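Long-range contact in protein P47 (Clostridium botulinum, PDB 6EKT), which may belong to a progenitor toxin complex that protects botulinum neurotoxin on its passage through the host gastrointestinal tract: residues A331-K343 / F355-L369. Sequence-based numbering, arbitrary orientation. Where two conformers were deposited one is given.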
loop_
_atom_site.group_PDB
_atom_site.type_symbol
_atom_site.label_atom_id
_atom_site.label_comp_id
_atom_site.label_asym_id
_atom_site.label_seq_id
_atom_site.Cartn_x
_atom_site.Cartn_y
_atom_site.Cartn_z
ATOM N N ALA A 331 -6.336 -41.492 -30.231
ATOM C CA ALA A 331 -6.358 -42.578 -29.241
ATOM C C ALA A 331 -5.048 -42.656 -28.488
ATOM O O ALA A 331 -4.994 -43.122 -27.337
ATOM C CB ALA A 331 -6.648 -43.920 -29.919
ATOM N N VAL A 332 -3.984 -42.219 -29.152
ATOM C CA VAL A 332 -2.662 -42.210 -28.556
ATOM C C VAL A 332 -2.416 -40.851 -27.918
ATOM O O VAL A 332 -2.497 -39.816 -28.590
ATOM C CB VAL A 332 -1.583 -42.545 -29.597
ATOM C CG1 VAL A 332 -0.195 -42.434 -28.972
ATOM C CG2 VAL A 332 -1.817 -43.957 -30.159
ATOM N N TYR A 333 -2.128 -40.858 -26.609
ATOM C CA TYR A 333 -2.023 -39.594 -25.855
ATOM C C TYR A 333 -1.183 -39.749 -24.608
ATOM O O TYR A 333 -0.916 -40.881 -24.159
ATOM C CB TYR A 333 -3.407 -39.042 -25.501
ATOM C CG TYR A 333 -4.094 -39.711 -24.318
ATOM C CD1 TYR A 333 -4.780 -40.920 -24.482
ATOM C CD2 TYR A 333 -4.073 -39.123 -23.055
ATOM C CE1 TYR A 333 -5.416 -41.535 -23.413
ATOM C CE2 TYR A 333 -4.705 -39.726 -21.967
ATOM C CZ TYR A 333 -5.375 -40.917 -22.162
ATOM O OH TYR A 333 -5.999 -41.498 -21.101
ATOM N N SER A 334 -0.780 -38.608 -24.054
ATOM C CA SER A 334 -0.007 -38.563 -22.825
ATOM C C SER A 334 -0.734 -37.725 -21.794
ATOM O O SER A 334 -1.295 -36.689 -22.145
ATOM C CB SER A 334 1.331 -37.882 -23.082
ATOM O OG SER A 334 2.216 -38.787 -23.677
ATOM N N ASP A 335 -0.725 -38.178 -20.542
ATOM C CA ASP A 335 -0.961 -37.288 -19.405
ATOM C C ASP A 335 0.358 -36.659 -18.997
ATOM O O ASP A 335 1.405 -37.307 -19.089
ATOM C CB ASP A 335 -1.519 -38.062 -18.212
ATOM C CG ASP A 335 -2.828 -38.745 -18.524
ATOM O OD1 ASP A 335 -3.791 -38.062 -18.883
ATOM O OD2 ASP A 335 -2.869 -39.977 -18.418
ATOM N N PHE A 336 0.303 -35.406 -18.544
ATOM C CA PHE A 336 1.479 -34.775 -17.956
ATOM C C PHE A 336 1.154 -33.888 -16.752
ATOM O O PHE A 336 0.024 -33.429 -16.584
ATOM C CB PHE A 336 2.270 -33.996 -19.003
ATOM C CG PHE A 336 1.462 -32.931 -19.699
ATOM C CD1 PHE A 336 1.221 -31.695 -19.073
ATOM C CD2 PHE A 336 0.957 -33.150 -20.965
ATOM C CE1 PHE A 336 0.479 -30.702 -19.710
ATOM C CE2 PHE A 336 0.218 -32.148 -21.616
ATOM C CZ PHE A 336 -0.021 -30.931 -20.981
ATOM N N GLU A 337 2.160 -33.670 -15.914
ATOM C CA GLU A 337 2.031 -32.763 -14.775
ATOM C C GLU A 337 3.270 -31.920 -14.743
ATOM O O GLU A 337 4.345 -32.419 -15.058
ATOM C CB GLU A 337 1.933 -33.569 -13.473
ATOM C CG GLU A 337 0.606 -34.288 -13.335
ATOM C CD GLU A 337 0.415 -34.941 -11.974
ATOM O OE1 GLU A 337 0.586 -34.261 -10.937
ATOM O OE2 GLU A 337 0.069 -36.137 -11.960
ATOM N N ILE A 338 3.137 -30.652 -14.359
ATOM C CA ILE A 338 4.279 -29.762 -14.281
ATOM C C ILE A 338 4.181 -29.014 -12.953
ATOM O O ILE A 338 3.089 -28.591 -12.552
ATOM C CB ILE A 338 4.287 -28.741 -15.462
ATOM C CG1 ILE A 338 4.416 -29.470 -16.816
ATOM C CG2 ILE A 338 5.438 -27.738 -15.355
ATOM C CD1 ILE A 338 4.161 -28.584 -18.017
ATOM N N GLN A 339 5.337 -28.833 -12.315
ATOM C CA GLN A 339 5.478 -27.976 -11.142
ATOM C C GLN A 339 6.599 -26.954 -11.381
ATOM O O GLN A 339 7.764 -27.345 -11.509
ATOM C CB GLN A 339 5.769 -28.833 -9.904
ATOM C CG GLN A 339 4.742 -29.931 -9.625
ATOM C CD GLN A 339 5.055 -31.246 -10.312
ATOM O OE1 GLN A 339 6.218 -31.582 -10.556
ATOM N NE2 GLN A 339 4.013 -32.013 -10.619
ATOM N N SER A 340 6.238 -25.666 -11.428
ATOM C CA SER A 340 7.161 -24.580 -11.753
ATOM C C SER A 340 7.208 -23.589 -10.599
ATOM O O SER A 340 6.178 -23.306 -9.972
ATOM C CB SER A 340 6.652 -23.864 -12.996
ATOM O OG SER A 340 7.533 -22.849 -13.427
ATOM N N ILE A 341 8.395 -23.079 -10.322
ATOM C CA ILE A 341 8.578 -22.008 -9.332
ATOM C C ILE A 341 9.128 -20.797 -10.062
ATOM O O ILE A 341 10.197 -20.869 -10.674
ATOM C CB ILE A 341 9.509 -22.452 -8.176
ATOM C CG1 ILE A 341 8.911 -23.680 -7.476
ATOM C CG2 ILE A 341 9.727 -21.299 -7.187
ATOM C CD1 ILE A 341 9.906 -24.534 -6.703
ATOM N N ASN A 342 8.398 -19.686 -9.998
ATOM C CA ASN A 342 8.696 -18.521 -10.831
ATOM C C ASN A 342 8.920 -17.286 -9.966
ATOM O O ASN A 342 7.965 -16.767 -9.354
ATOM C CB ASN A 342 7.567 -18.280 -11.822
ATOM C CG ASN A 342 7.375 -19.456 -12.778
ATOM O OD1 ASN A 342 6.791 -20.474 -12.405
ATOM N ND2 ASN A 342 7.927 -19.343 -13.991
ATOM N N LYS A 343 10.178 -16.834 -9.931
ATOM C CA LYS A 343 10.603 -15.761 -9.024
ATOM C C LYS A 343 10.253 -14.387 -9.577
ATOM O O LYS A 343 10.543 -14.087 -10.737
ATOM C CB LYS A 343 12.112 -15.847 -8.757
ATOM C CG LYS A 343 12.615 -14.845 -7.709
ATOM C CD LYS A 343 14.069 -14.455 -7.916
ATOM C CE LYS A 343 15.015 -15.429 -7.241
ATOM N NZ LYS A 343 16.421 -15.127 -7.647
ATOM N N PHE A 355 7.861 -12.187 -13.739
ATOM C CA PHE A 355 8.127 -13.452 -13.115
ATOM C C PHE A 355 9.009 -14.275 -14.074
ATOM O O PHE A 355 8.642 -14.475 -15.229
ATOM C CB PHE A 355 6.817 -14.155 -12.788
ATOM C CG PHE A 355 6.055 -13.510 -11.658
ATOM C CD1 PHE A 355 6.336 -13.853 -10.335
ATOM C CD2 PHE A 355 5.073 -12.537 -11.918
ATOM C CE1 PHE A 355 5.639 -13.260 -9.298
ATOM C CE2 PHE A 355 4.366 -11.946 -10.873
ATOM C CZ PHE A 355 4.650 -12.314 -9.564
ATOM N N GLU A 356 10.182 -14.682 -13.584
ATOM C CA GLU A 356 11.171 -15.435 -14.355
ATOM C C GLU A 356 10.628 -16.794 -14.725
ATOM O O GLU A 356 9.827 -17.370 -13.981
ATOM C CB GLU A 356 12.435 -15.678 -13.524
ATOM C CG GLU A 356 13.476 -14.574 -13.508
ATOM C CD GLU A 356 14.672 -14.933 -12.634
ATOM O OE1 GLU A 356 14.641 -16.006 -11.976
ATOM O OE2 GLU A 356 15.634 -14.132 -12.582
ATOM N N VAL A 357 11.107 -17.328 -15.852
ATOM C CA VAL A 357 10.876 -18.739 -16.186
ATOM C C VAL A 357 11.688 -19.582 -15.201
ATOM O O VAL A 357 12.812 -19.198 -14.824
ATOM C CB VAL A 357 11.310 -19.035 -17.645
ATOM C CG1 VAL A 357 11.084 -20.495 -18.002
ATOM C CG2 VAL A 357 10.557 -18.127 -18.618
ATOM N N ASP A 358 11.114 -20.692 -14.756
ATOM C CA ASP A 358 11.816 -21.614 -13.886
ATOM C C ASP A 358 12.923 -22.295 -14.698
ATOM O O ASP A 358 12.668 -22.830 -15.778
ATOM C CB ASP A 358 10.829 -22.634 -13.313
ATOM C CG ASP A 358 11.408 -23.447 -12.183
ATOM O OD1 ASP A 358 12.625 -23.416 -11.933
ATOM O OD2 ASP A 358 10.627 -24.151 -11.522
ATOM N N LYS A 359 14.147 -22.248 -14.186
ATOM C CA LYS A 359 15.262 -22.934 -14.852
ATOM C C LYS A 359 15.293 -24.421 -14.549
ATOM O O LYS A 359 15.894 -25.198 -15.302
ATOM C CB LYS A 359 16.593 -22.277 -14.513
ATOM C CG LYS A 359 16.772 -20.899 -15.164
ATOM C CD LYS A 359 17.718 -19.986 -14.384
ATOM C CE LYS A 359 19.165 -20.440 -14.449
ATOM N NZ LYS A 359 19.963 -19.754 -15.507
ATOM N N ASN A 360 14.651 -24.824 -13.457
ATOM C CA ASN A 360 14.622 -26.232 -13.056
ATOM C C ASN A 360 13.207 -26.668 -12.662
ATOM O O ASN A 360 12.984 -27.103 -11.507
ATOM C CB ASN A 360 15.635 -26.513 -11.922
ATOM C CG ASN A 360 17.056 -26.153 -12.300
ATOM O OD1 ASN A 360 17.565 -25.119 -11.875
ATOM N ND2 ASN A 360 17.695 -26.987 -13.103
ATOM N N PRO A 361 12.242 -26.555 -13.607
ATOM C CA PRO A 361 10.888 -27.035 -13.308
ATOM C C PRO A 361 10.866 -28.561 -13.158
ATOM O O PRO A 361 11.826 -29.216 -13.540
ATOM C CB PRO A 361 10.091 -26.613 -14.546
ATOM C CG PRO A 361 11.086 -26.599 -15.644
ATOM C CD PRO A 361 12.356 -26.110 -15.018
ATOM N N THR A 362 9.807 -29.121 -12.589
ATOM C CA THR A 362 9.705 -30.578 -12.523
ATOM C C THR A 362 8.475 -31.029 -13.278
ATOM O O THR A 362 7.486 -30.297 -13.365
ATOM C CB THR A 362 9.673 -31.133 -11.095
ATOM O OG1 THR A 362 8.630 -30.502 -10.362
ATOM C CG2 THR A 362 10.987 -30.887 -10.406
ATOM N N SER A 363 8.557 -32.216 -13.863
ATOM C CA SER A 363 7.408 -32.754 -14.605
ATOM C C SER A 363 7.366 -34.269 -14.550
ATOM O O SER A 363 8.358 -34.921 -14.196
ATOM C CB SER A 363 7.436 -32.286 -16.074
ATOM O OG SER A 363 8.576 -32.805 -16.716
ATOM N N SER A 364 6.213 -34.829 -14.911
ATOM C CA SER A 364 6.091 -36.274 -15.102
ATOM C C SER A 364 5.048 -36.495 -16.186
ATOM O O SER A 364 4.289 -35.574 -16.525
ATOM C CB SER A 364 5.698 -36.984 -13.796
ATOM O OG SER A 364 4.472 -36.464 -13.282
ATOM N N TYR A 365 5.013 -37.697 -16.737
ATOM C CA TYR A 365 4.093 -37.983 -17.827
ATOM C C TYR A 365 3.770 -39.454 -17.831
ATOM O O TYR A 365 4.524 -40.271 -17.248
ATOM C CB TYR A 365 4.679 -37.546 -19.189
ATOM C CG TYR A 365 6.051 -38.116 -19.471
ATOM C CD1 TYR A 365 6.197 -39.360 -20.073
ATOM C CD2 TYR A 365 7.199 -37.408 -19.127
ATOM C CE1 TYR A 365 7.461 -39.904 -20.319
ATOM C CE2 TYR A 365 8.472 -37.931 -19.380
ATOM C CZ TYR A 365 8.589 -39.172 -19.977
ATOM O OH TYR A 365 9.833 -39.691 -20.213
ATOM N N LYS A 366 2.647 -39.784 -18.461
ATOM C CA LYS A 366 2.253 -41.186 -18.654
ATOM C C LYS A 366 1.802 -41.341 -20.098
ATOM O O LYS A 366 0.844 -40.662 -20.515
ATOM C CB LYS A 366 1.123 -41.579 -17.698
ATOM C CG LYS A 366 0.797 -43.065 -17.806
ATOM C CD LYS A 366 -0.066 -43.529 -16.638
ATOM C CE LYS A 366 -0.515 -44.971 -16.838
ATOM N NZ LYS A 366 0.546 -45.812 -17.475
ATOM N N TYR A 367 2.482 -42.221 -20.849
ATOM C CA TYR A 367 2.067 -42.532 -22.231
ATOM C C TYR A 367 0.910 -43.528 -22.273
ATOM O O TYR A 367 0.896 -44.474 -21.498
ATOM C CB TYR A 367 3.201 -43.172 -23.035
ATOM C CG TYR A 367 4.459 -42.357 -23.183
ATOM C CD1 TYR A 367 4.410 -40.962 -23.333
ATOM C CD2 TYR A 367 5.700 -42.991 -23.241
ATOM C CE1 TYR A 367 5.585 -40.215 -23.485
ATOM C CE2 TYR A 367 6.874 -42.255 -23.404
ATOM C CZ TYR A 367 6.810 -40.881 -23.545
ATOM O OH TYR A 367 7.979 -40.160 -23.686
ATOM N N HIS A 368 -0.004 -43.344 -23.221
ATOM C CA HIS A 368 -1.070 -44.303 -23.496
ATOM C C HIS A 368 -0.933 -44.736 -24.962
ATOM O O HIS A 368 -1.269 -43.977 -25.874
ATOM C CB HIS A 368 -2.428 -43.664 -23.239
ATOM C CG HIS A 368 -2.618 -43.222 -21.824
ATOM N ND1 HIS A 368 -3.247 -44.010 -20.878
ATOM C CD2 HIS A 368 -2.235 -42.095 -21.184
ATOM C CE1 HIS A 368 -3.255 -43.374 -19.716
ATOM N NE2 HIS A 368 -2.650 -42.208 -19.876
ATOM N N LEU A 369 -0.409 -45.943 -25.161
ATOM C CA LEU A 369 0.037 -46.457 -26.463
ATOM C C LEU A 369 -0.339 -47.925 -26.507
ATOM O O LEU A 369 -0.339 -48.585 -25.460
ATOM C CB LEU A 369 1.574 -46.416 -26.542
ATOM C CG LEU A 369 2.271 -45.086 -26.659
ATOM C CD1 LEU A 369 3.679 -45.213 -26.153
ATOM C CD2 LEU A 369 2.275 -44.725 -28.133
HETATM O O HOH W 1 8.673 -21.820 -15.815
HETATM O O HOH W 2 12.220 -18.367 -11.126
#
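V332 meets L369 through CG1 and CD2 at 3.5 Å, tight for two methyl carbons. At Y333 the contact becomes aromatic: its ring and that of H368 form an offset stack, with planes 5° apart and centroids at 4.2 Å. With chi1 at 79°, Y333 CG sits between its own backbone N and carbonyl carbon, bringing the phenol over the imidazole face; R325 adds a cation-pi contact to the phenol. S334 OG lies at the edge of the Y367 ring, but its hydrogen bond goes to T384 of helix 374-394. The stacked imidazole is gripped a second time, because H368 NE2 donates to D335 OD2 (2.7 Å), reaching it from above the carboxylate plane, which stands 86° from the ring. From Y333 to Q339 the backbones pair in antiparallel register with T362-H368, ending at the hydrogen-bonded pair Q339 and T362. Beyond Q339 the ladder is interrupted. There D358 OD2 takes the place of a backbone carbonyl, accepting from I341 N at 2.8 Å, while D358 OD1 closes an Asx turn with N360 N. N342 ND2 reaches E356 O on a lone pair (2.7 Å), and a water links S340 OG, N342 ND2 and D358 N. Strand pairing resumes as E356 N donates to K343 O (2.9 Å). This is a long antiparallel beta hairpin, broken on one strand by a short loop, in a sheet packed against a long helix as in TULIP-like folds.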